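Local coordinates for protein phage terminase large subunit (Thermus phage P7426, PDB 7KS4) that probably acts, through the ATPase domain present here, as the ATP-driven motor that packs viral DNA into empty capsids, the full-length protein also cutting the genome as an endonuclease, at residues T147-I152 with L172-W178; R109-Y115 with R126-F132. The contacts are given in a common frame with arbitrary orientation. Residues are numbered along the deposited sequence.

Interaction 1: T147-I152 with L172-W178; sequences TLDFVI and LSVRDGW
Segment 147-152 enters as an extended loop and becomes a strand at F150-I152. D149 breaks the extension with psi near -22°. Segment 172-178 is the last turn of helix 161-175 and the start of the next strand. D176 leaves helical phi/psi with positive phi (50/47) in a Schellman motif: G177 N bonds to L172 O at 2.9 Å, and D176 N weakly to S173 O at 3.3 Å. The chain then runs parallel to the first strand. F150 pairs with W178, CA to CA 4.8 Å. W178 N donates to D149 O at 3.1 Å, and V151 N donates to W178 O at 3.0 Å. G177 CA lies 3.1 Å from D149 O, where a CB would clash.

F150 and W178 are both chi1 p and share one sheet face. F150 CB sits over the six-membered ring of W178, 3.4 Å from its centroid. The two rings barely overlap. W178 NE1 bonds to E59. V151 CG1 meets L172 CD1 at 3.6 Å. At the exposed end, R175 NH1 makes a weak hydrogen bond to T147 O at 2.9 Å. R175 NH1 also forms a charge-only salt bridge with D149 OD2 at 3.2 Å; this oxygen accepts from Q67 N. A water joins D149 OD1 (2.7 Å) to R175 O (2.8 Å).

This closes a beta-alpha-beta unit in a P-loop ATPase core, where F150-I152 start a strand carrying the predicted Walker B motif.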
ATOM      1  N   THR A 147     -13.005   1.708  12.471  1.00 70.19           N
ATOM      2  CA  THR A 147     -13.666   0.994  11.378  1.00 64.06           C
ATOM      3  C   THR A 147     -13.044   1.419  10.057  1.00 59.06           C
ATOM      4  O   THR A 147     -13.394   2.465   9.500  1.00 59.73           O
ATOM      5  CB  THR A 147     -15.166   1.262  11.375  1.00 70.34           C
ATOM      6  OG1 THR A 147     -15.407   2.663  11.551  1.00 75.17           O
ATOM      7  CG2 THR A 147     -15.856   0.468  12.475  1.00 72.02           C
ATOM      8  N   LEU A 148     -12.147   0.584   9.538  1.00 52.06           N
ATOM      9  CA  LEU A 148     -11.393   0.875   8.326  1.00 49.75           C
ATOM     10  C   LEU A 148     -12.024   0.208   7.113  1.00 49.71           C
ATOM     11  O   LEU A 148     -12.402  -0.965   7.155  1.00 47.62           O
ATOM     12  CB  LEU A 148      -9.947   0.394   8.458  1.00 45.66           C
ATOM     13  CG  LEU A 148      -9.066   1.136   9.459  1.00 46.25           C
ATOM     14  CD1 LEU A 148      -7.687   0.531   9.464  1.00 42.43           C
ATOM     15  CD2 LEU A 148      -8.985   2.623   9.143  1.00 49.90           C
ATOM     16  N   ASP A 149     -12.116   0.964   6.027  1.00 34.88           N
ATOM     17  CA  ASP A 149     -12.455   0.391   4.739  1.00 35.95           C
ATOM     18  C   ASP A 149     -11.231  -0.097   3.981  1.00 34.04           C
ATOM     19  O   ASP A 149     -11.363  -0.945   3.091  1.00 33.32           O
ATOM     20  CB  ASP A 149     -13.205   1.421   3.901  1.00 38.57           C
ATOM     21  CG  ASP A 149     -14.426   1.931   4.608  1.00 41.98           C
ATOM     22  OD1 ASP A 149     -15.398   1.155   4.691  1.00 44.68           O
ATOM     23  OD2 ASP A 149     -14.396   3.073   5.119  1.00 42.30           O
ATOM     24  N   PHE A 150     -10.049   0.422   4.302  1.00 30.50           N
ATOM     25  CA  PHE A 150      -8.842  -0.032   3.632  1.00 29.69           C
ATOM     26  C   PHE A 150      -7.644   0.274   4.515  1.00 29.76           C
ATOM     27  O   PHE A 150      -7.680   1.175   5.356  1.00 29.34           O
ATOM     28  CB  PHE A 150      -8.679   0.613   2.248  1.00 30.22           C
ATOM     29  CG  PHE A 150      -8.450   2.106   2.279  1.00 31.37           C
ATOM     30  CD1 PHE A 150      -7.167   2.627   2.127  1.00 31.60           C
ATOM     31  CD2 PHE A 150      -9.510   2.988   2.428  1.00 33.39           C
ATOM     32  CE1 PHE A 150      -6.941   4.000   2.138  1.00 32.72           C
ATOM     33  CE2 PHE A 150      -9.290   4.376   2.431  1.00 34.92           C
ATOM     34  CZ  PHE A 150      -8.003   4.875   2.287  1.00 34.07           C
ATOM     35  N   VAL A 151      -6.573  -0.484   4.302  1.00 28.54           N
ATOM     36  CA  VAL A 151      -5.337  -0.269   5.042  1.00 30.13           C
ATOM     37  C   VAL A 151      -4.174  -0.620   4.136  1.00 28.29           C
ATOM     38  O   VAL A 151      -4.257  -1.548   3.325  1.00 26.43           O
ATOM     39  CB  VAL A 151      -5.291  -1.092   6.348  1.00 32.79           C
ATOM     40  CG1 VAL A 151      -5.324  -2.586   6.047  1.00 32.06           C
ATOM     41  CG2 VAL A 151      -4.060  -0.736   7.151  1.00 34.31           C
ATOM     42  N   ILE A 152      -3.096   0.148   4.264  1.00 28.05           N
ATOM     43  CA  ILE A 152      -1.834  -0.129   3.592  1.00 29.55           C
ATOM     44  C   ILE A 152      -0.792  -0.398   4.662  1.00 30.00           C
ATOM     45  O   ILE A 152      -0.618   0.414   5.579  1.00 31.57           O
ATOM     46  CB  ILE A 152      -1.403   1.046   2.696  1.00 29.72           C
ATOM     47  CG1 ILE A 152      -2.464   1.307   1.628  1.00 29.71           C
ATOM     48  CG2 ILE A 152      -0.035   0.760   2.068  1.00 29.87           C
ATOM     49  CD1 ILE A 152      -2.502   2.756   1.143  1.00 30.40           C
ATOM     50  N   LEU A 172     -10.840  -4.287   9.955  1.00 48.70           N
ATOM     51  CA  LEU A 172     -11.087  -4.469   8.529  1.00 41.10           C
ATOM     52  C   LEU A 172     -12.250  -5.415   8.280  1.00 46.40           C
ATOM     53  O   LEU A 172     -13.146  -5.118   7.486  1.00 41.13           O
ATOM     54  CB  LEU A 172      -9.844  -5.022   7.845  1.00 36.31           C
ATOM     55  CG  LEU A 172      -8.825  -4.120   7.178  1.00 33.55           C
ATOM     56  CD1 LEU A 172      -7.924  -5.052   6.385  1.00 31.45           C
ATOM     57  CD2 LEU A 172      -9.441  -3.054   6.285  1.00 31.58           C
ATOM     58  N   SER A 173     -12.231  -6.586   8.920  1.00 63.50           N
ATOM     59  CA  SER A 173     -13.253  -7.591   8.653  1.00 72.37           C
ATOM     60  C   SER A 173     -14.656  -7.050   8.903  1.00 74.84           C
ATOM     61  O   SER A 173     -15.623  -7.543   8.311  1.00 77.48           O
ATOM     62  CB  SER A 173     -12.999  -8.826   9.512  1.00 77.40           C
ATOM     63  OG  SER A 173     -11.658  -9.256   9.368  1.00 76.86           O
ATOM     64  N   VAL A 174     -14.782  -6.039   9.763  1.00 74.21           N
ATOM     65  CA  VAL A 174     -16.086  -5.444  10.052  1.00 74.88           C
ATOM     66  C   VAL A 174     -16.742  -4.946   8.771  1.00 70.21           C
ATOM     67  O   VAL A 174     -17.815  -5.417   8.374  1.00 73.33           O
ATOM     68  CB  VAL A 174     -15.937  -4.304  11.072  1.00 77.13           C
ATOM     69  CG1 VAL A 174     -17.254  -3.560  11.262  1.00 79.56           C
ATOM     70  CG2 VAL A 174     -15.452  -4.854  12.378  1.00 79.97           C
ATOM     71  N   ARG A 175     -16.126  -3.954   8.130  1.00 60.56           N
ATOM     72  CA  ARG A 175     -16.644  -3.387   6.897  1.00 55.95           C
ATOM     73  C   ARG A 175     -16.182  -4.146   5.665  1.00 50.12           C
ATOM     74  O   ARG A 175     -16.318  -3.635   4.551  1.00 47.78           O
ATOM     75  CB  ARG A 175     -16.234  -1.917   6.779  1.00 57.04           C
ATOM     76  CG  ARG A 175     -17.304  -0.946   7.246  1.00 62.57           C
ATOM     77  CD  ARG A 175     -16.693   0.351   7.736  1.00 64.37           C
ATOM     78  NE  ARG A 175     -17.368   1.518   7.183  1.00 67.80           N
ATOM     79  CZ  ARG A 175     -16.926   2.766   7.305  1.00 70.13           C
ATOM     80  NH1 ARG A 175     -15.797   3.016   7.957  1.00 70.37           N
ATOM     81  NH2 ARG A 175     -17.608   3.769   6.769  1.00 71.85           N
ATOM     82  N   ASP A 176     -15.654  -5.355   5.840  1.00 48.07           N
ATOM     83  CA  ASP A 176     -15.105  -6.130   4.735  1.00 47.08           C
ATOM     84  C   ASP A 176     -14.133  -5.274   3.927  1.00 40.95           C
ATOM     85  O   ASP A 176     -14.186  -5.209   2.696  1.00 40.34           O
ATOM     86  CB  ASP A 176     -16.220  -6.685   3.851  1.00 52.62           C
ATOM     87  CG  ASP A 176     -15.750  -7.828   2.974  1.00 56.29           C
ATOM     88  OD1 ASP A 176     -16.220  -7.924   1.820  1.00 58.45           O
ATOM     89  OD2 ASP A 176     -14.913  -8.629   3.442  1.00 57.57           O
ATOM     90  N   GLY A 177     -13.250  -4.586   4.647  1.00 33.98           N
ATOM     91  CA  GLY A 177     -12.275  -3.727   4.007  1.00 31.17           C
ATOM     92  C   GLY A 177     -11.109  -4.506   3.431  1.00 29.86           C
ATOM     93  O   GLY A 177     -10.902  -5.687   3.725  1.00 30.87           O
ATOM     94  N   TRP A 178     -10.337  -3.826   2.591  1.00 28.65           N
ATOM     95  CA  TRP A 178      -9.225  -4.458   1.904  1.00 28.57           C
ATOM     96  C   TRP A 178      -7.899  -3.999   2.486  1.00 27.61           C
ATOM     97  O   TRP A 178      -7.796  -2.963   3.146  1.00 26.50           O
ATOM     98  CB  TRP A 178      -9.262  -4.193   0.394  1.00 27.17           C
ATOM     99  CG  TRP A 178      -9.243  -2.753  -0.089  1.00 27.21           C
ATOM    100  CD1 TRP A 178     -10.314  -2.043  -0.567  1.00 28.57           C
ATOM    101  CD2 TRP A 178      -8.106  -1.883  -0.202  1.00 27.40           C
ATOM    102  NE1 TRP A 178      -9.913  -0.792  -0.963  1.00 29.56           N
ATOM    103  CE2 TRP A 178      -8.564  -0.665  -0.751  1.00 28.92           C
ATOM    104  CE3 TRP A 178      -6.746  -2.010   0.112  1.00 27.10           C
ATOM    105  CZ2 TRP A 178      -7.722   0.418  -0.968  1.00 28.34           C
ATOM    106  CZ3 TRP A 178      -5.911  -0.939  -0.114  1.00 28.28           C
ATOM    107  CH2 TRP A 178      -6.399   0.262  -0.657  1.00 28.49           C
TER
HETATM  108  O   HOH W   1     -15.585  -1.229   3.337  1.00 41.97           O

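Interaction 2: R109-Y115 with R126-F132; sequences RLLVHHY and RVATSEF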
ATOM      1  N   ARG A 109      -3.031  13.283   9.639  1.00 47.27           N
ATOM      2  CA  ARG A 109      -4.467  13.121   9.457  1.00 45.30           C
ATOM      3  C   ARG A 109      -4.906  13.943   8.253  1.00 43.69           C
ATOM      4  O   ARG A 109      -4.700  15.162   8.218  1.00 43.93           O
ATOM      5  CB  ARG A 109      -5.236  13.544  10.709  1.00 50.59           C
ATOM      6  CG  ARG A 109      -6.650  12.992  10.772  1.00 51.28           C
ATOM      7  CD  ARG A 109      -7.438  13.612  11.910  1.00 56.54           C
ATOM      8  NE  ARG A 109      -8.785  13.059  12.005  1.00 57.80           N
ATOM      9  CZ  ARG A 109      -9.804  13.660  12.611  1.00 61.67           C
ATOM     10  NH1 ARG A 109      -9.644  14.850  13.179  1.00 64.07           N
ATOM     11  NH2 ARG A 109     -10.993  13.072  12.642  1.00 62.49           N
ATOM     12  N   LEU A 110      -5.504  13.274   7.275  1.00 38.36           N
ATOM     13  CA  LEU A 110      -5.977  13.905   6.054  1.00 37.66           C
ATOM     14  C   LEU A 110      -7.474  13.659   5.932  1.00 36.71           C
ATOM     15  O   LEU A 110      -7.930  12.516   6.038  1.00 35.72           O
ATOM     16  CB  LEU A 110      -5.227  13.349   4.841  1.00 34.11           C
ATOM     17  CG  LEU A 110      -5.621  13.876   3.462  1.00 32.48           C
ATOM     18  CD1 LEU A 110      -5.308  15.352   3.312  1.00 33.83           C
ATOM     19  CD2 LEU A 110      -4.923  13.051   2.382  1.00 30.85           C
ATOM     20  N   LEU A 111      -8.232  14.729   5.710  1.00 36.53           N
ATOM     21  CA  LEU A 111      -9.683  14.670   5.594  1.00 36.45           C
ATOM     22  C   LEU A 111     -10.112  15.206   4.235  1.00 34.49           C
ATOM     23  O   LEU A 111      -9.645  16.265   3.804  1.00 33.44           O
ATOM     24  CB  LEU A 111     -10.355  15.488   6.704  1.00 39.80           C
ATOM     25  CG  LEU A 111     -10.019  15.073   8.136  1.00 42.83           C
ATOM     26  CD1 LEU A 111     -10.695  16.012   9.116  1.00 46.32           C
ATOM     27  CD2 LEU A 111     -10.438  13.643   8.396  1.00 42.23           C
ATOM     28  N   VAL A 112     -11.007  14.487   3.570  1.00 34.09           N
ATOM     29  CA  VAL A 112     -11.625  14.962   2.338  1.00 34.31           C
ATOM     30  C   VAL A 112     -13.113  15.119   2.625  1.00 34.91           C
ATOM     31  O   VAL A 112     -13.856  14.133   2.690  1.00 34.89           O
ATOM     32  CB  VAL A 112     -11.378  14.017   1.155  1.00 32.59           C
ATOM     33  CG1 VAL A 112     -11.996  14.591  -0.101  1.00 32.56           C
ATOM     34  CG2 VAL A 112      -9.885  13.782   0.960  1.00 32.36           C
ATOM     35  N   HIS A 113     -13.558  16.359   2.798  1.00 35.61           N
ATOM     36  CA  HIS A 113     -14.962  16.631   3.064  1.00 35.46           C
ATOM     37  C   HIS A 113     -15.735  16.666   1.751  1.00 33.48           C
ATOM     38  O   HIS A 113     -15.321  17.336   0.801  1.00 31.21           O
ATOM     39  CB  HIS A 113     -15.117  17.962   3.803  1.00 38.58           C
ATOM     40  CG  HIS A 113     -14.375  18.024   5.103  1.00 41.19           C
ATOM     41  ND1 HIS A 113     -14.705  17.239   6.186  1.00 41.99           N
ATOM     42  CD2 HIS A 113     -13.326  18.787   5.494  1.00 42.97           C
ATOM     43  CE1 HIS A 113     -13.886  17.509   7.187  1.00 44.92           C
ATOM     44  NE2 HIS A 113     -13.042  18.447   6.795  1.00 45.21           N
ATOM     45  N   HIS A 114     -16.860  15.956   1.708  1.00 33.60           N
ATOM     46  CA  HIS A 114     -17.725  15.896   0.535  1.00 33.81           C
ATOM     47  C   HIS A 114     -19.013  16.653   0.824  1.00 33.97           C
ATOM     48  O   HIS A 114     -19.642  16.437   1.865  1.00 35.63           O
ATOM     49  CB  HIS A 114     -18.046  14.448   0.164  1.00 33.29           C
ATOM     50  CG  HIS A 114     -16.867  13.689  -0.347  1.00 32.26           C
ATOM     51  ND1 HIS A 114     -16.592  13.569  -1.691  1.00 30.90           N
ATOM     52  CD2 HIS A 114     -15.882  13.025   0.303  1.00 32.44           C
ATOM     53  CE1 HIS A 114     -15.492  12.853  -1.848  1.00 31.35           C
ATOM     54  NE2 HIS A 114     -15.038  12.515  -0.654  1.00 31.23           N
ATOM     55  N   TYR A 115     -19.410  17.517  -0.105  1.00 33.03           N
ATOM     56  CA  TYR A 115     -20.554  18.398   0.073  1.00 34.13           C
ATOM     57  C   TYR A 115     -21.677  18.029  -0.889  1.00 31.87           C
ATOM     58  O   TYR A 115     -21.504  17.224  -1.810  1.00 28.07           O
ATOM     59  CB  TYR A 115     -20.131  19.860  -0.122  1.00 36.75           C
ATOM     60  CG  TYR A 115     -19.221  20.340   0.981  1.00 39.89           C
ATOM     61  CD1 TYR A 115     -19.713  21.115   2.019  1.00 43.26           C
ATOM     62  CD2 TYR A 115     -17.877  19.989   1.004  1.00 40.52           C
ATOM     63  CE1 TYR A 115     -18.892  21.546   3.038  1.00 46.23           C
ATOM     64  CE2 TYR A 115     -17.047  20.418   2.017  1.00 42.68           C
ATOM     65  CZ  TYR A 115     -17.559  21.192   3.035  1.00 45.93           C
ATOM     66  OH  TYR A 115     -16.738  21.624   4.056  1.00 49.46           O
ATOM     67  N   ARG A 126     -22.121  19.754   4.211  1.00 46.24           N
ATOM     68  CA  ARG A 126     -21.198  18.629   4.234  1.00 47.33           C
ATOM     69  C   ARG A 126     -21.992  17.334   4.387  1.00 47.78           C
ATOM     70  O   ARG A 126     -22.828  17.208   5.290  1.00 48.31           O
ATOM     71  CB  ARG A 126     -20.203  18.821   5.380  1.00 50.49           C
ATOM     72  CG  ARG A 126     -19.095  17.804   5.482  1.00 50.89           C
ATOM     73  CD  ARG A 126     -18.170  18.139   6.666  1.00 54.93           C
ATOM     74  NE  ARG A 126     -17.384  19.358   6.449  1.00 56.02           N
ATOM     75  CZ  ARG A 126     -16.531  19.880   7.334  1.00 58.61           C
ATOM     76  NH1 ARG A 126     -16.340  19.302   8.515  1.00 59.53           N
ATOM     77  NH2 ARG A 126     -15.863  20.990   7.039  1.00 59.23           N
ATOM     78  N   VAL A 127     -21.747  16.378   3.495  1.00 43.58           N
ATOM     79  CA  VAL A 127     -22.508  15.140   3.471  1.00 43.80           C
ATOM     80  C   VAL A 127     -21.691  13.966   3.987  1.00 42.59           C
ATOM     81  O   VAL A 127     -22.253  13.056   4.607  1.00 44.55           O
ATOM     82  CB  VAL A 127     -23.031  14.844   2.049  1.00 43.82           C
ATOM     83  CG1 VAL A 127     -23.790  13.520   2.018  1.00 45.07           C
ATOM     84  CG2 VAL A 127     -23.915  15.963   1.570  1.00 44.11           C
ATOM     85  N   ALA A 128     -20.390  13.957   3.745  1.00 38.13           N
ATOM     86  CA  ALA A 128     -19.549  12.841   4.143  1.00 37.17           C
ATOM     87  C   ALA A 128     -18.118  13.339   4.232  1.00 36.08           C
ATOM     88  O   ALA A 128     -17.754  14.339   3.612  1.00 35.29           O
ATOM     89  CB  ALA A 128     -19.667  11.681   3.156  1.00 35.53           C
ATOM     90  N   THR A 129     -17.318  12.638   5.028  1.00 36.04           N
ATOM     91  CA  THR A 129     -15.903  12.955   5.188  1.00 36.78           C
ATOM     92  C   THR A 129     -15.105  11.659   5.091  1.00 35.17           C
ATOM     93  O   THR A 129     -15.282  10.752   5.910  1.00 34.70           O
ATOM     94  CB  THR A 129     -15.646  13.666   6.517  1.00 40.59           C
ATOM     95  OG1 THR A 129     -16.304  14.939   6.510  1.00 41.40           O
ATOM     96  CG2 THR A 129     -14.152  13.887   6.739  1.00 41.61           C
ATOM     97  N   SER A 130     -14.260  11.571   4.070  1.00 32.86           N
ATOM     98  CA  SER A 130     -13.266  10.514   3.975  1.00 33.09           C
ATOM     99  C   SER A 130     -12.049  10.888   4.810  1.00 33.42           C
ATOM    100  O   SER A 130     -11.702  12.064   4.938  1.00 33.36           O
ATOM    101  CB  SER A 130     -12.860  10.298   2.520  1.00 31.96           C
ATOM    102  OG  SER A 130     -13.999  10.149   1.703  1.00 32.12           O
ATOM    103  N   GLU A 131     -11.399   9.874   5.388  1.00 33.44           N
ATOM    104  CA  GLU A 131     -10.302  10.098   6.318  1.00 34.50           C
ATOM    105  C   GLU A 131      -9.164   9.125   6.043  1.00 35.73           C
ATOM    106  O   GLU A 131      -9.395   7.927   5.850  1.00 33.72           O
ATOM    107  CB  GLU A 131     -10.766   9.937   7.770  1.00 38.53           C
ATOM    108  CG  GLU A 131      -9.675  10.193   8.779  1.00 42.73           C
ATOM    109  CD  GLU A 131     -10.202  10.270  10.198  1.00 47.25           C
ATOM    110  OE1 GLU A 131     -11.425  10.106  10.394  1.00 49.02           O
ATOM    111  OE2 GLU A 131      -9.391  10.494  11.115  1.00 49.77           O
ATOM    112  N   PHE A 132      -7.937   9.646   6.045  1.00 37.25           N
ATOM    113  CA  PHE A 132      -6.741   8.841   5.834  1.00 37.52           C
ATOM    114  C   PHE A 132      -5.694   9.260   6.850  1.00 37.83           C
ATOM    115  O   PHE A 132      -5.391  10.451   6.973  1.00 39.84           O
ATOM    116  CB  PHE A 132      -6.206   9.018   4.410  1.00 35.79           C
ATOM    117  CG  PHE A 132      -5.029   8.142   4.075  1.00 34.41           C
ATOM    118  CD1 PHE A 132      -5.173   6.766   3.989  1.00 33.69           C
ATOM    119  CD2 PHE A 132      -3.788   8.700   3.805  1.00 33.94           C
ATOM    120  CE1 PHE A 132      -4.093   5.954   3.665  1.00 32.94           C
ATOM    121  CE2 PHE A 132      -2.703   7.896   3.478  1.00 32.91           C
ATOM    122  CZ  PHE A 132      -2.858   6.523   3.403  1.00 32.31           C
TER
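Backbone bonds hold these two strands as an antiparallel hairpin. The segment axes approach to 4.4 Å, with 151° between their directions. L110-F132, V112-S130 and H114-A128 are hydrogen-bonded pairs. L110 N donates to F132 O at 2.8 Å and F132 N to L110 O at 2.9 Å. V112 N to S130 O and S130 N to V112 O are both 2.9 Å. H114 N donates to A128 O at 2.7 Å. H114 O accepts twice, from V127 N at 2.7 Å and A128 N at 3.2 Å. V127 and A128 thus both face H114, a classic beta bulge. Beyond it, Y115 pairs with R126.

Polar side chains meet on the face of L111, H113, T129 and E131. H113 ND1 and T129 OG1 share a hydrogen bond of 2.8 Å, while H113 NE2 bonds to Q102 of strand 99-104. R109 NE forms a salt bridge with E131 OE2 at 2.8 Å, and R133 also pairs with that carboxylate. Near the bulge, R126 NH2 donates to Y115 OH at 3.2 Å.

One contact is a stack. The R126 guanidinium lies flat on the H113 ring, centres 3.5 Å apart and planes at 12°.

On the other face, L110, V112 and F132 make apolar contacts. All three pack on helix 75-92; V112 and F132 also touch helix 48-62. S130 and H114 are polar members of this face: S130 OG and H114 NE2 both bond to L60 O.

The chemistry implies a two-sided hairpin: one face packs mainly on helices, with S130 and H114 anchored to L60, the other is joined by hydrogen bonds and stacking.

Both contacts belong to one mixed sheet, but to different parts of it. Interaction 1 lies among the parallel strands, nearer the centre of the chain. Interaction 2 lies in the antiparallel extension at one side, with strand 67-72 between strands 126-136 and 150-153. Their centres are about 17 Å apart, yet they touch: F150 CE1 packs on F132 CD1 at 3.8 Å. Helix 48-62 covers residues of both. Each mixes buried and exposed residues. Interaction 1 has just two inter-strand backbone bonds, and adds F150 on W178 and the R175 contacts. Interaction 2 is paired along its length, and a stacked arginine joins its polar face.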